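Local structure of 3-polyprenyl-4-hydroxybenzoate decarboxylase and related decarboxylases (6H6X) at residues B[130-136]-B[148-154]; B[159-165]-B[270-275]; B[185-189]-B[229-235]; B[168-172]-B[203-207]. The protein is a UbiD-class flavoprotein that holds prenylated FMN with manganese and potassium ions and probably catalyses reversible decarboxylation of aromatic acids such as furan-2,5-dicarboxylic acid. The protein carries 8 engineered substitutions. All coordinates share one frame; numbering follows the deposited sequence.

Contact 1 of 4, residues B[130-136]-B[148-154]; sequences YITAAIL and VSIHRLQ. With K (potassium ion), chain G; 4LU (1-deoxy-5-O-phosphono-1-(3,3,4,5-tetramethyl-9,11-dioxo-2,3,8,9,10,11-hexahydro-7H-quinolino[1,8-fg]pteridin-12-ium-7-y l)-D-ribitol), chain I.
Tyr-130 and Gln-154 meet near the open end of an antiparallel beta hairpin, strands 130-139 and 146-157, whose second strand lines the prenylated FMN pocket. With Gln-154 CG anti to the backbone N (chi1 -168°), its CB and CG cross the phenol ring obliquely; CB stands over the ring face, 4.0 Å from the centroid, a CH-pi contact. Both polar ends reach strand 252-258: Tyr-130 OH bonds to Glu-254, Gln-154 OE1 to the amide of Gly-255. The next pair, Ile-131 and Leu-153, exchanges two backbone hydrogen bonds, and their CB atoms pack 4.0 Å apart; Leu-136 and Ser-149 form the second doubly bonded pair. Between them the strands part, and water 1 joins Ile-131 O, Ala-134 N and His-151 O, while water 2 bridges Ala-134 O and His-151 N. Arg-152 N points away from segment 130-136 and donates to flavin O4 (2.9 Å, 166°). Arg-152 CG occupies the position between its backbone N and carbonyl carbon (chi1 75°), and the extended chain passes Tyr-130 CE2 to reach salt bridges with Glu-254 and Glu-259. Ile-150 CG2 packs on cofactor atom C7. Val-148 O binds potassium at 2.9 Å. The imidazole of His-151 has Leu-136 CD1 3.9 Å from its CD2, and its NE2 shares a 2.7 Å hydrogen bond with Ser-149 OG, which lies in the ring plane.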
# COMPACT_ATOMS: atom_id res chain seq x y z
N TYR B 130 22.52 7.18 -20.75
CA TYR B 130 21.32 7.74 -21.37
C TYR B 130 21.00 9.10 -20.83
O TYR B 130 21.09 9.32 -19.62
CB TYR B 130 20.11 6.85 -21.11
CG TYR B 130 19.88 5.82 -22.18
CD1 TYR B 130 20.56 4.64 -22.17
CD2 TYR B 130 18.94 6.02 -23.17
CE1 TYR B 130 20.35 3.67 -23.13
CE2 TYR B 130 18.72 5.08 -24.13
CZ TYR B 130 19.45 3.89 -24.10
OH TYR B 130 19.26 2.92 -25.02
N ILE B 131 20.62 10.00 -21.73
CA ILE B 131 20.06 11.31 -21.37
C ILE B 131 18.57 11.06 -21.23
O ILE B 131 17.94 10.66 -22.19
CB ILE B 131 20.34 12.36 -22.47
CG1 ILE B 131 21.86 12.54 -22.64
CG2 ILE B 131 19.66 13.68 -22.16
CD1 ILE B 131 22.23 13.47 -23.76
N THR B 132 18.03 11.28 -20.03
CA THR B 132 16.64 10.95 -19.73
C THR B 132 15.77 12.15 -19.37
O THR B 132 14.58 11.96 -19.23
CB THR B 132 16.54 9.98 -18.56
OG1 THR B 132 17.27 10.51 -17.46
CG2 THR B 132 17.18 8.65 -18.95
N ALA B 133 16.34 13.35 -19.22
CA ALA B 133 15.57 14.50 -18.79
C ALA B 133 15.59 15.70 -19.73
O ALA B 133 15.38 16.83 -19.30
CB ALA B 133 15.99 14.91 -17.41
N ALA B 134 15.82 15.46 -20.99
CA ALA B 134 15.95 16.50 -21.97
C ALA B 134 14.61 16.70 -22.62
O ALA B 134 14.03 15.74 -23.11
CB ALA B 134 16.96 16.14 -23.05
N ILE B 135 14.13 17.94 -22.64
CA ILE B 135 13.02 18.29 -23.50
C ILE B 135 13.54 18.50 -24.93
O ILE B 135 14.57 19.12 -25.14
CB ILE B 135 12.21 19.49 -23.00
CG1 ILE B 135 12.99 20.81 -23.01
CG2 ILE B 135 11.68 19.19 -21.62
CD1 ILE B 135 12.12 22.02 -22.67
N LEU B 136 12.85 17.92 -25.90
CA LEU B 136 13.24 17.96 -27.29
C LEU B 136 12.27 18.91 -28.01
O LEU B 136 11.09 18.63 -28.09
CB LEU B 136 13.13 16.57 -27.91
CG LEU B 136 13.77 16.41 -29.30
CD1 LEU B 136 14.17 14.96 -29.51
CD2 LEU B 136 12.87 16.90 -30.41
N VAL B 148 7.11 19.99 -28.23
CA VAL B 148 8.06 19.58 -27.23
C VAL B 148 7.65 18.17 -26.73
O VAL B 148 6.49 17.92 -26.47
CB VAL B 148 8.04 20.55 -26.06
CG1 VAL B 148 9.12 20.23 -25.04
CG2 VAL B 148 8.11 22.00 -26.58
N SER B 149 8.62 17.28 -26.59
CA SER B 149 8.44 15.96 -25.98
C SER B 149 9.75 15.50 -25.33
O SER B 149 10.82 16.10 -25.56
CB SER B 149 8.00 14.94 -27.07
OG SER B 149 8.72 15.12 -28.28
N ILE B 150 9.68 14.44 -24.54
CA ILE B 150 10.87 13.90 -23.89
C ILE B 150 11.12 12.51 -24.46
O ILE B 150 10.24 11.65 -24.43
CB ILE B 150 10.69 13.82 -22.36
CG1 ILE B 150 10.60 15.22 -21.78
CG2 ILE B 150 11.87 13.05 -21.71
CD1 ILE B 150 10.45 15.24 -20.26
N HIS B 151 12.35 12.30 -24.92
CA HIS B 151 12.81 11.02 -25.52
C HIS B 151 14.09 10.60 -24.84
O HIS B 151 14.95 11.45 -24.51
CB HIS B 151 13.04 11.18 -27.04
CG HIS B 151 11.82 11.69 -27.74
ND1 HIS B 151 10.90 10.85 -28.33
CD2 HIS B 151 11.30 12.93 -27.83
CE1 HIS B 151 9.89 11.57 -28.79
NE2 HIS B 151 10.10 12.83 -28.48
N ARG B 152 14.22 9.30 -24.57
CA ARG B 152 15.51 8.78 -24.15
C ARG B 152 16.51 8.91 -25.30
O ARG B 152 16.16 8.73 -26.46
CB ARG B 152 15.39 7.35 -23.66
CG ARG B 152 15.21 6.31 -24.75
CD ARG B 152 14.93 4.95 -24.14
NE ARG B 152 15.03 3.90 -25.16
CZ ARG B 152 14.29 2.80 -25.24
NH1 ARG B 152 13.30 2.51 -24.38
NH2 ARG B 152 14.53 1.96 -26.24
N LEU B 153 17.73 9.30 -24.96
CA LEU B 153 18.78 9.49 -25.92
C LEU B 153 19.99 8.66 -25.47
O LEU B 153 20.54 8.87 -24.39
CB LEU B 153 19.14 10.96 -26.00
CG LEU B 153 17.96 11.82 -26.42
CD1 LEU B 153 18.05 13.19 -25.83
CD2 LEU B 153 17.91 11.89 -27.92
N GLN B 154 20.37 7.67 -26.26
CA GLN B 154 21.54 6.85 -25.96
C GLN B 154 22.77 7.59 -26.45
O GLN B 154 22.83 8.02 -27.60
CB GLN B 154 21.45 5.48 -26.65
CG GLN B 154 22.51 4.48 -26.14
CD GLN B 154 22.52 3.16 -26.88
OE1 GLN B 154 21.51 2.74 -27.45
NE2 GLN B 154 23.67 2.50 -26.85
K K G . 4.12 16.53 -25.73
C9 4LU I . 8.51 10.81 -21.12
C8 4LU I . 9.23 11.03 -19.90
C7 4LU I . 10.43 10.38 -19.61
C10 4LU I . 8.86 8.96 -24.37
C6 4LU I . 10.84 9.22 -20.50
N3 4LU I . 10.29 8.10 -26.61
C2 4LU I . 9.04 8.64 -26.76
C13 4LU I . 12.94 8.21 -19.08
C5 4LU I . 12.15 8.39 -20.36
C1 4LU I . 11.44 7.11 -22.35
O2 4LU I . 8.54 8.75 -27.92
N1 4LU I . 8.35 9.07 -25.66
C4 4LU I . 10.89 7.95 -25.38
O4 4LU I . 12.05 7.47 -25.29
C4A 4LU I . 10.14 8.40 -24.16
N5 4LU I . 10.70 8.32 -22.84
C3 4LU I . 12.39 7.37 -21.42
C12 4LU I . 13.15 9.39 -21.01
C5A 4LU I . 10.18 9.14 -21.80
C7M 4LU I . 11.16 10.65 -18.29
C8M 4LU I . 8.64 12.08 -19.00
C9A 4LU I . 8.90 9.85 -22.08
N10 4LU I . 8.14 9.44 -23.25
C1' 4LU I . 6.80 9.96 -23.50
C2' 4LU I . 6.68 11.29 -24.28
O2' 4LU I . 7.61 12.29 -23.85
C3' 4LU I . 5.28 11.83 -24.06
O3' 4LU I . 4.32 10.80 -24.31
C4' 4LU I . 5.01 13.09 -24.89
O4' 4LU I . 3.90 13.90 -24.41
C5' 4LU I . 4.73 12.84 -26.37
O5' 4LU I . 4.52 14.19 -26.83
P 4LU I . 3.77 14.55 -28.22
O2P 4LU I . 3.95 16.06 -28.45
O3P 4LU I . 4.53 13.76 -29.32
O1P 4LU I . 2.31 14.17 -27.98
O HOH W 1 16.02 12.83 -22.54
O HOH W 2 14.46 14.27 -25.37
O HOH W 3 8.99 17.33 -30.02

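Contact 2 of 4, residues B[159-165]-B[270-275]; sequences DRLGILI and RPVVEV. With 4LU (1-deoxy-5-O-phosphono-1-(3,3,4,5-tetramethyl-9,11-dioxo-2,3,8,9,10,11-hexahydro-7H-quinolino[1,8-fg]pteridin-12-ium-7-y l)-D-ribitol), chain I.
Asp-159 opens the pairing through its carbonyl, which accepts a nearly straight bond from Val-275 N (2.9 Å, 173°) that arrives from above the carbonyl plane. Arg-160 runs extended over Val-272, whose CG1 sits 3.5 Å above one guanidinium face; the charged end goes on to a salt bridge with Glu-252. Leu-161 and Val-273 are the hydrogen-bonded pair, with Val-273 N to Leu-161 O at 2.8 Å and CB against CB on the buried face. At Gly-162 the chains come close, CA to CA of Val-272 4.6 Å. Ile-163 CG2 meets Pro-271 CB at 3.8 Å, the two side chains crossing at about a right angle. Leu-164 lies side by side with Arg-270, its CD1 3.6 Å from NE, and Arg-270 continues to Glu-254. Beyond it, Ile-165 CD1 touches Pro-271 CG. Leu-164 O accepts flavin N3-H at 3.0 Å, so this antiparallel pairing inside the UbiD flavin-binding sheet delivers a pocket residue straight off its strand end.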
# COMPACT_ATOMS: atom_id res chain seq x y z
N ASP B 159 29.54 12.90 -30.50
CA ASP B 159 28.59 13.85 -31.06
C ASP B 159 27.41 13.12 -31.70
O ASP B 159 26.79 13.62 -32.65
CB ASP B 159 29.32 14.72 -32.11
CG ASP B 159 29.71 13.93 -33.40
OD1 ASP B 159 29.84 12.68 -33.36
OD2 ASP B 159 29.87 14.59 -34.45
N ARG B 160 27.07 11.95 -31.17
CA ARG B 160 26.01 11.15 -31.75
C ARG B 160 25.08 10.60 -30.65
O ARG B 160 25.56 10.18 -29.60
CB ARG B 160 26.65 10.01 -32.52
CG ARG B 160 25.86 9.54 -33.71
CD ARG B 160 26.72 8.59 -34.53
NE ARG B 160 26.03 8.05 -35.69
CZ ARG B 160 25.90 8.68 -36.86
NH1 ARG B 160 26.40 9.90 -37.06
NH2 ARG B 160 25.25 8.07 -37.85
N LEU B 161 23.77 10.58 -30.92
CA LEU B 161 22.80 10.02 -29.99
C LEU B 161 21.81 9.16 -30.72
O LEU B 161 21.36 9.55 -31.79
CB LEU B 161 21.99 11.15 -29.33
CG LEU B 161 22.78 12.17 -28.55
CD1 LEU B 161 21.81 13.30 -28.21
CD2 LEU B 161 23.36 11.58 -27.31
N GLY B 162 21.42 8.04 -30.13
CA GLY B 162 20.29 7.23 -30.62
C GLY B 162 19.02 7.65 -29.89
O GLY B 162 19.03 7.96 -28.71
N ILE B 163 17.91 7.65 -30.58
CA ILE B 163 16.70 8.20 -30.04
C ILE B 163 15.54 7.24 -30.32
O ILE B 163 15.37 6.78 -31.42
CB ILE B 163 16.44 9.62 -30.60
CG1 ILE B 163 15.20 10.23 -29.94
CG2 ILE B 163 16.28 9.61 -32.11
CD1 ILE B 163 14.84 11.61 -30.45
N LEU B 164 14.79 6.94 -29.29
CA LEU B 164 13.51 6.26 -29.41
C LEU B 164 12.45 7.30 -29.68
O LEU B 164 12.24 8.19 -28.86
CB LEU B 164 13.20 5.48 -28.13
CG LEU B 164 11.75 4.99 -28.05
CD1 LEU B 164 11.47 3.97 -29.13
CD2 LEU B 164 11.43 4.41 -26.68
N ILE B 165 11.80 7.24 -30.84
CA ILE B 165 10.67 8.10 -31.15
C ILE B 165 9.41 7.23 -31.35
O ILE B 165 9.28 6.53 -32.35
CB ILE B 165 10.93 8.96 -32.42
CG1 ILE B 165 12.32 9.59 -32.40
CG2 ILE B 165 9.88 10.06 -32.59
CD1 ILE B 165 12.60 10.45 -33.62
N ARG B 270 17.02 2.40 -34.96
CA ARG B 270 16.25 3.62 -34.66
C ARG B 270 16.96 4.87 -35.14
O ARG B 270 18.15 4.82 -35.49
CB ARG B 270 16.00 3.70 -33.15
CG ARG B 270 14.87 2.77 -32.72
CD ARG B 270 14.58 2.74 -31.24
NE ARG B 270 13.62 1.67 -30.97
CZ ARG B 270 13.81 0.65 -30.13
NH1 ARG B 270 14.92 0.50 -29.41
NH2 ARG B 270 12.83 -0.23 -30.00
N PRO B 271 16.26 6.02 -35.14
CA PRO B 271 16.93 7.22 -35.66
C PRO B 271 18.11 7.65 -34.85
O PRO B 271 18.34 7.17 -33.74
CB PRO B 271 15.84 8.27 -35.65
CG PRO B 271 14.61 7.47 -35.92
CD PRO B 271 14.80 6.20 -35.12
N VAL B 272 18.85 8.57 -35.43
CA VAL B 272 20.11 9.04 -34.88
C VAL B 272 20.14 10.58 -34.94
O VAL B 272 19.73 11.16 -35.90
CB VAL B 272 21.30 8.47 -35.69
CG1 VAL B 272 22.62 9.01 -35.20
CG2 VAL B 272 21.30 6.95 -35.59
N VAL B 273 20.64 11.20 -33.89
CA VAL B 273 20.82 12.61 -33.81
C VAL B 273 22.31 12.85 -33.89
O VAL B 273 23.06 12.27 -33.12
CB VAL B 273 20.35 13.18 -32.43
CG1 VAL B 273 20.71 14.65 -32.27
CG2 VAL B 273 18.85 12.99 -32.26
N GLU B 274 22.72 13.71 -34.83
CA GLU B 274 24.07 14.28 -34.86
C GLU B 274 24.02 15.62 -34.14
O GLU B 274 23.19 16.47 -34.46
CB GLU B 274 24.54 14.49 -36.31
CG GLU B 274 25.84 15.27 -36.49
CD GLU B 274 26.39 15.26 -37.93
OE1 GLU B 274 26.62 16.35 -38.51
OE2 GLU B 274 26.59 14.16 -38.51
N VAL B 275 24.94 15.83 -33.20
CA VAL B 275 24.94 17.07 -32.43
C VAL B 275 25.92 18.07 -33.05
O VAL B 275 27.07 17.72 -33.35
CB VAL B 275 25.06 16.86 -30.89
CG1 VAL B 275 25.13 15.41 -30.49
CG2 VAL B 275 26.15 17.69 -30.21
C9 4LU I . 8.51 10.81 -21.12
C8 4LU I . 9.23 11.03 -19.90
C7 4LU I . 10.43 10.38 -19.61
C10 4LU I . 8.86 8.96 -24.37
C6 4LU I . 10.84 9.22 -20.50
N3 4LU I . 10.29 8.10 -26.61
C2 4LU I . 9.04 8.64 -26.76
C13 4LU I . 12.94 8.21 -19.08
C5 4LU I . 12.15 8.39 -20.36
C1 4LU I . 11.44 7.11 -22.35
O2 4LU I . 8.54 8.75 -27.92
N1 4LU I . 8.35 9.07 -25.66
C4 4LU I . 10.89 7.95 -25.38
O4 4LU I . 12.05 7.47 -25.29
C4A 4LU I . 10.14 8.40 -24.16
N5 4LU I . 10.70 8.32 -22.84
C3 4LU I . 12.39 7.37 -21.42
C12 4LU I . 13.15 9.39 -21.01
C5A 4LU I . 10.18 9.14 -21.80
C7M 4LU I . 11.16 10.65 -18.29
C8M 4LU I . 8.64 12.08 -19.00
C9A 4LU I . 8.90 9.85 -22.08
N10 4LU I . 8.14 9.44 -23.25
C1' 4LU I . 6.80 9.96 -23.50
C2' 4LU I . 6.68 11.29 -24.28
O2' 4LU I . 7.61 12.29 -23.85
C3' 4LU I . 5.28 11.83 -24.06
O3' 4LU I . 4.32 10.80 -24.31
C4' 4LU I . 5.01 13.09 -24.89
O4' 4LU I . 3.90 13.90 -24.41
C5' 4LU I . 4.73 12.84 -26.37
O5' 4LU I . 4.52 14.19 -26.83
P 4LU I . 3.77 14.55 -28.22
O2P 4LU I . 3.95 16.06 -28.45
O3P 4LU I . 4.53 13.76 -29.32
O1P 4LU I . 2.31 14.17 -27.98

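Contact 3 of 4, residues B[185-189]-B[229-235]; sequences EIALA and TVDVEVP
Ala-187 and Val-234 make the tight part of a packing layer in the UbiD flavin-binding domain, where segment 229-235 runs along one face of strand 184-190 of the large antiparallel sheet, in roughly the same direction. Ala-187 CB lies 3.4 Å from Val-234 CG1, closer than usual for two carbons, and 3.8 Å from Val-232 CG1. Val-232 brings that methyl in by holding CG1 anti to its backbone N (chi1 -172°), while CG2 rests near the Ile-186 carbonyl carbon. Farther along, Ala-189 CB meets Pro-235 CD at 4.0 Å. The small alanines let the second layer settle close to the strand, and Ile-137 and Val-241 of the flanking strands also take part in this apolar core. Toward Glu-185 the contact turns polar and more open to solvent. The extended chain of Glu-185 slides past Val-230 in the opposite direction, CG passing 3.9 Å from Val-230 CG1. Asp-231, the centre of an inverse gamma turn, is exposed; its carboxylate stands almost perpendicular to that of Glu-185 and turns to a salt bridge with Lys-226. What joins the two segments here is the Asp-231 amide, whose N donates to Glu-185 OE1 at 2.8 Å and 173°, reaching the oxygen from above the carboxylate plane.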
# COMPACT_ATOMS: atom_id res chain seq x y z
N GLU B 185 15.91 19.53 -37.81
CA GLU B 185 16.62 20.30 -36.79
C GLU B 185 15.89 20.23 -35.45
O GLU B 185 14.67 20.34 -35.40
CB GLU B 185 16.73 21.77 -37.21
CG GLU B 185 17.61 22.01 -38.43
CD GLU B 185 17.87 23.49 -38.71
OE1 GLU B 185 17.14 24.39 -38.20
OE2 GLU B 185 18.83 23.75 -39.47
N ILE B 186 16.64 20.02 -34.37
CA ILE B 186 16.08 19.92 -33.02
C ILE B 186 16.95 20.60 -32.03
O ILE B 186 18.14 20.79 -32.26
CB ILE B 186 15.88 18.46 -32.54
CG1 ILE B 186 17.22 17.75 -32.30
CG2 ILE B 186 15.03 17.67 -33.54
CD1 ILE B 186 17.05 16.36 -31.73
N ALA B 187 16.36 20.93 -30.90
CA ALA B 187 17.13 21.27 -29.73
C ALA B 187 16.70 20.49 -28.48
O ALA B 187 15.53 20.19 -28.29
CB ALA B 187 17.04 22.77 -29.50
N LEU B 188 17.68 20.19 -27.65
CA LEU B 188 17.48 19.45 -26.43
C LEU B 188 17.82 20.34 -25.28
O LEU B 188 18.92 20.86 -25.24
CB LEU B 188 18.42 18.26 -26.40
CG LEU B 188 18.20 17.27 -27.54
CD1 LEU B 188 19.35 16.30 -27.52
CD2 LEU B 188 16.91 16.53 -27.33
N ALA B 189 16.90 20.55 -24.35
CA ALA B 189 17.22 21.34 -23.14
C ALA B 189 17.10 20.54 -21.87
O ALA B 189 16.12 19.86 -21.68
CB ALA B 189 16.31 22.52 -23.08
N THR B 229 23.09 27.03 -34.02
CA THR B 229 23.33 26.30 -35.27
C THR B 229 22.08 25.73 -35.91
O THR B 229 22.17 25.08 -36.94
CB THR B 229 24.30 25.13 -35.03
OG1 THR B 229 23.73 24.18 -34.12
CG2 THR B 229 25.60 25.68 -34.45
N VAL B 230 20.92 25.97 -35.29
CA VAL B 230 19.65 25.49 -35.82
C VAL B 230 18.58 26.53 -35.56
O VAL B 230 18.70 27.31 -34.62
CB VAL B 230 19.25 24.14 -35.18
CG1 VAL B 230 20.20 23.03 -35.63
CG2 VAL B 230 19.20 24.23 -33.64
N ASP B 231 17.53 26.49 -36.35
CA ASP B 231 16.44 27.47 -36.28
C ASP B 231 15.35 26.97 -35.34
O ASP B 231 14.23 26.60 -35.74
CB ASP B 231 15.89 27.74 -37.69
CG ASP B 231 14.89 28.89 -37.73
OD1 ASP B 231 14.95 29.81 -36.88
OD2 ASP B 231 14.02 28.85 -38.63
N VAL B 232 15.70 26.96 -34.06
CA VAL B 232 14.86 26.43 -33.00
C VAL B 232 15.06 27.38 -31.81
O VAL B 232 16.10 28.02 -31.69
CB VAL B 232 15.35 25.01 -32.57
CG1 VAL B 232 14.38 24.36 -31.63
CG2 VAL B 232 15.56 24.09 -33.78
N GLU B 233 14.08 27.43 -30.93
CA GLU B 233 14.10 28.26 -29.73
C GLU B 233 14.22 27.34 -28.49
O GLU B 233 13.68 26.22 -28.49
CB GLU B 233 12.81 29.09 -29.65
CG GLU B 233 12.56 30.01 -30.86
CD GLU B 233 12.06 29.27 -32.10
OE1 GLU B 233 11.11 28.42 -32.02
OE2 GLU B 233 12.65 29.48 -33.18
N VAL B 234 14.96 27.79 -27.47
CA VAL B 234 15.19 27.00 -26.24
C VAL B 234 15.02 27.89 -25.02
O VAL B 234 15.18 29.08 -25.16
CB VAL B 234 16.58 26.34 -26.18
CG1 VAL B 234 16.74 25.32 -27.30
CG2 VAL B 234 17.70 27.36 -26.21
N PRO B 235 14.66 27.33 -23.85
CA PRO B 235 14.52 28.18 -22.65
C PRO B 235 15.84 28.85 -22.26
O PRO B 235 16.87 28.21 -22.18
CB PRO B 235 14.06 27.21 -21.58
CG PRO B 235 13.41 26.11 -22.33
CD PRO B 235 14.23 25.95 -23.59

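Contact 4 of 4, residues B[168-172]-B[203-207]; sequences RHLWH and TTRLG. With MN (manganese (II) ion), chain H; 4LU (1-deoxy-5-O-phosphono-1-(3,3,4,5-tetramethyl-9,11-dioxo-2,3,8,9,10,11-hexahydro-7H-quinolino[1,8-fg]pteridin-12-ium-7-y l)-D-ribitol), chain I.
His-169, in the first turn of helix 169-179, faces the irregular loop 203-207, its CA 6.7 Å from that of Leu-206, with Arg-168 at the N-cap position. The imidazole lies between phosphate and loop: phosphate O1P is over one face, Leu-206 O over the other, and Thr-204 O lies in plane at the edge, 3.2 Å from CE1. Its ND1 binds manganese at 2.4 Å. Phosphate O2P and water 4 also bind this ion, and Asn-147 and Glu-210 complete the site. Leu-206 reaches back past the ring, CD1 3.4 Å from His-169 CD2, and sends CD2 to His-172 CE1. Arg-168 is bent at chi2 (-80°) and chi3 (-45°), which turns the edge of its guanidinium to phosphate O1P; NH2 donates to O1P at 2.9 Å and touches Thr-203 CG2 at 3.4 Å. Water 4 links Thr-204 N to the same oxygen. His-169 N donates to O3P, placing the phosphate at the helix N-terminus. Behind this site Leu-170 packs against strand 130-139, and loop 203-207 leads from helix 194-199 to helix 210-217.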
# COMPACT_ATOMS: atom_id res chain seq x y z
N ARG B 168 4.04 9.58 -32.49
CA ARG B 168 3.30 10.72 -31.92
C ARG B 168 3.75 11.97 -32.75
O ARG B 168 4.06 11.83 -33.93
CB ARG B 168 3.57 10.88 -30.41
CG ARG B 168 3.08 9.77 -29.46
CD ARG B 168 1.59 9.87 -29.10
NE ARG B 168 1.15 11.24 -28.75
CZ ARG B 168 -0.00 11.83 -29.12
NH1 ARG B 168 -0.91 11.20 -29.87
NH2 ARG B 168 -0.25 13.08 -28.72
N HIS B 169 3.85 13.16 -32.16
CA HIS B 169 4.11 14.36 -32.96
C HIS B 169 5.51 14.47 -33.56
O HIS B 169 5.64 14.84 -34.72
CB HIS B 169 3.73 15.63 -32.19
CG HIS B 169 2.29 15.65 -31.79
ND1 HIS B 169 1.81 16.42 -30.76
CD2 HIS B 169 1.22 14.97 -32.28
CE1 HIS B 169 0.51 16.22 -30.64
NE2 HIS B 169 0.12 15.35 -31.55
N LEU B 170 6.56 14.20 -32.80
CA LEU B 170 7.89 14.29 -33.34
C LEU B 170 8.07 13.34 -34.53
O LEU B 170 8.71 13.67 -35.51
CB LEU B 170 8.90 13.96 -32.26
CG LEU B 170 10.35 14.07 -32.73
CD1 LEU B 170 10.65 15.48 -33.22
CD2 LEU B 170 11.29 13.66 -31.61
N TRP B 171 7.52 12.14 -34.42
CA TRP B 171 7.53 11.17 -35.52
C TRP B 171 6.88 11.73 -36.80
O TRP B 171 7.42 11.58 -37.90
CB TRP B 171 6.81 9.90 -35.08
CG TRP B 171 6.81 8.82 -36.10
CD1 TRP B 171 5.74 8.39 -36.83
CD2 TRP B 171 7.93 8.03 -36.50
NE1 TRP B 171 6.13 7.38 -37.67
CE2 TRP B 171 7.46 7.12 -37.49
CE3 TRP B 171 9.28 7.98 -36.11
CZ2 TRP B 171 8.30 6.16 -38.10
CZ3 TRP B 171 10.13 7.02 -36.74
CH2 TRP B 171 9.63 6.13 -37.72
N HIS B 172 5.72 12.37 -36.63
CA HIS B 172 5.06 13.03 -37.73
C HIS B 172 5.99 14.05 -38.37
O HIS B 172 6.15 14.04 -39.59
CB HIS B 172 3.76 13.69 -37.27
CG HIS B 172 2.86 14.08 -38.39
ND1 HIS B 172 2.60 15.39 -38.73
CD2 HIS B 172 2.18 13.31 -39.28
CE1 HIS B 172 1.77 15.42 -39.77
NE2 HIS B 172 1.53 14.18 -40.14
N THR B 203 -0.72 15.84 -23.83
CA THR B 203 -1.17 15.10 -24.99
C THR B 203 -2.25 15.99 -25.59
O THR B 203 -3.28 16.24 -24.97
CB THR B 203 -1.75 13.72 -24.59
OG1 THR B 203 -0.83 13.05 -23.71
CG2 THR B 203 -2.03 12.86 -25.83
N THR B 204 -1.97 16.51 -26.78
CA THR B 204 -2.85 17.48 -27.43
C THR B 204 -3.05 17.09 -28.87
O THR B 204 -2.40 16.15 -29.39
CB THR B 204 -2.26 18.90 -27.39
OG1 THR B 204 -1.26 19.05 -28.43
CG2 THR B 204 -1.66 19.25 -26.00
N ARG B 205 -3.95 17.82 -29.53
CA ARG B 205 -4.14 17.67 -30.97
C ARG B 205 -2.89 18.27 -31.64
O ARG B 205 -2.08 18.94 -31.00
CB ARG B 205 -5.47 18.29 -31.45
CG ARG B 205 -5.36 19.67 -32.11
CD ARG B 205 -6.41 20.64 -31.60
NE ARG B 205 -5.90 22.00 -31.74
CZ ARG B 205 -6.20 23.04 -30.95
NH1 ARG B 205 -7.04 22.93 -29.92
NH2 ARG B 205 -5.64 24.23 -31.22
N LEU B 206 -2.77 18.04 -32.94
CA LEU B 206 -1.48 18.08 -33.63
C LEU B 206 -0.67 19.40 -33.58
O LEU B 206 0.56 19.37 -33.73
CB LEU B 206 -1.66 17.60 -35.08
CG LEU B 206 -0.43 17.36 -35.95
CD1 LEU B 206 0.62 16.51 -35.25
CD2 LEU B 206 -0.87 16.71 -37.26
N GLY B 207 -1.32 20.55 -33.37
CA GLY B 207 -0.62 21.85 -33.42
C GLY B 207 -0.66 22.80 -32.22
O GLY B 207 -0.84 24.01 -32.40
MN MN H . 2.66 17.80 -29.02
C9 4LU I . 8.51 10.81 -21.12
C8 4LU I . 9.23 11.03 -19.90
C7 4LU I . 10.43 10.38 -19.61
C10 4LU I . 8.86 8.96 -24.37
C6 4LU I . 10.84 9.22 -20.50
N3 4LU I . 10.29 8.10 -26.61
C2 4LU I . 9.04 8.64 -26.76
C13 4LU I . 12.94 8.21 -19.08
C5 4LU I . 12.15 8.39 -20.36
C1 4LU I . 11.44 7.11 -22.35
O2 4LU I . 8.54 8.75 -27.92
N1 4LU I . 8.35 9.07 -25.66
C4 4LU I . 10.89 7.95 -25.38
O4 4LU I . 12.05 7.47 -25.29
C4A 4LU I . 10.14 8.40 -24.16
N5 4LU I . 10.70 8.32 -22.84
C3 4LU I . 12.39 7.37 -21.42
C12 4LU I . 13.15 9.39 -21.01
C5A 4LU I . 10.18 9.14 -21.80
C7M 4LU I . 11.16 10.65 -18.29
C8M 4LU I . 8.64 12.08 -19.00
C9A 4LU I . 8.90 9.85 -22.08
N10 4LU I . 8.14 9.44 -23.25
C1' 4LU I . 6.80 9.96 -23.50
C2' 4LU I . 6.68 11.29 -24.28
O2' 4LU I . 7.61 12.29 -23.85
C3' 4LU I . 5.28 11.83 -24.06
O3' 4LU I . 4.32 10.80 -24.31
C4' 4LU I . 5.01 13.09 -24.89
O4' 4LU I . 3.90 13.90 -24.41
C5' 4LU I . 4.73 12.84 -26.37
O5' 4LU I . 4.52 14.19 -26.83
P 4LU I . 3.77 14.55 -28.22
O2P 4LU I . 3.95 16.06 -28.45
O3P 4LU I . 4.53 13.76 -29.32
O1P 4LU I . 2.31 14.17 -27.98
O HOH W 4 1.13 16.70 -27.55

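How the contacts relate
All four contacts lie in the Rift-related domain; contacts 1 and 2 lie within its large antiparallel sheet, and contact 3 packs a strand of a smaller sheet against it. Contact 1 comes first along the chain; strand 160-163 follows its hairpin, so contact 2 lies beside it, centres about 10 Å apart, with Gln-154 N bonded to Gly-162 O. Strand 184-190 flanks the hairpin on strand 130-139, which puts contact 3 about 13 Å from contact 1. Contacts 3 and 4 interleave in sequence, and both fall between the two segments of contact 2. Contact 4 is about 16 Å from contact 1, with Leu-170 packing on His-151. The cofactor spans contacts 1, 2 and 4, its flavin against the sheet and its phosphate at helix 169-179.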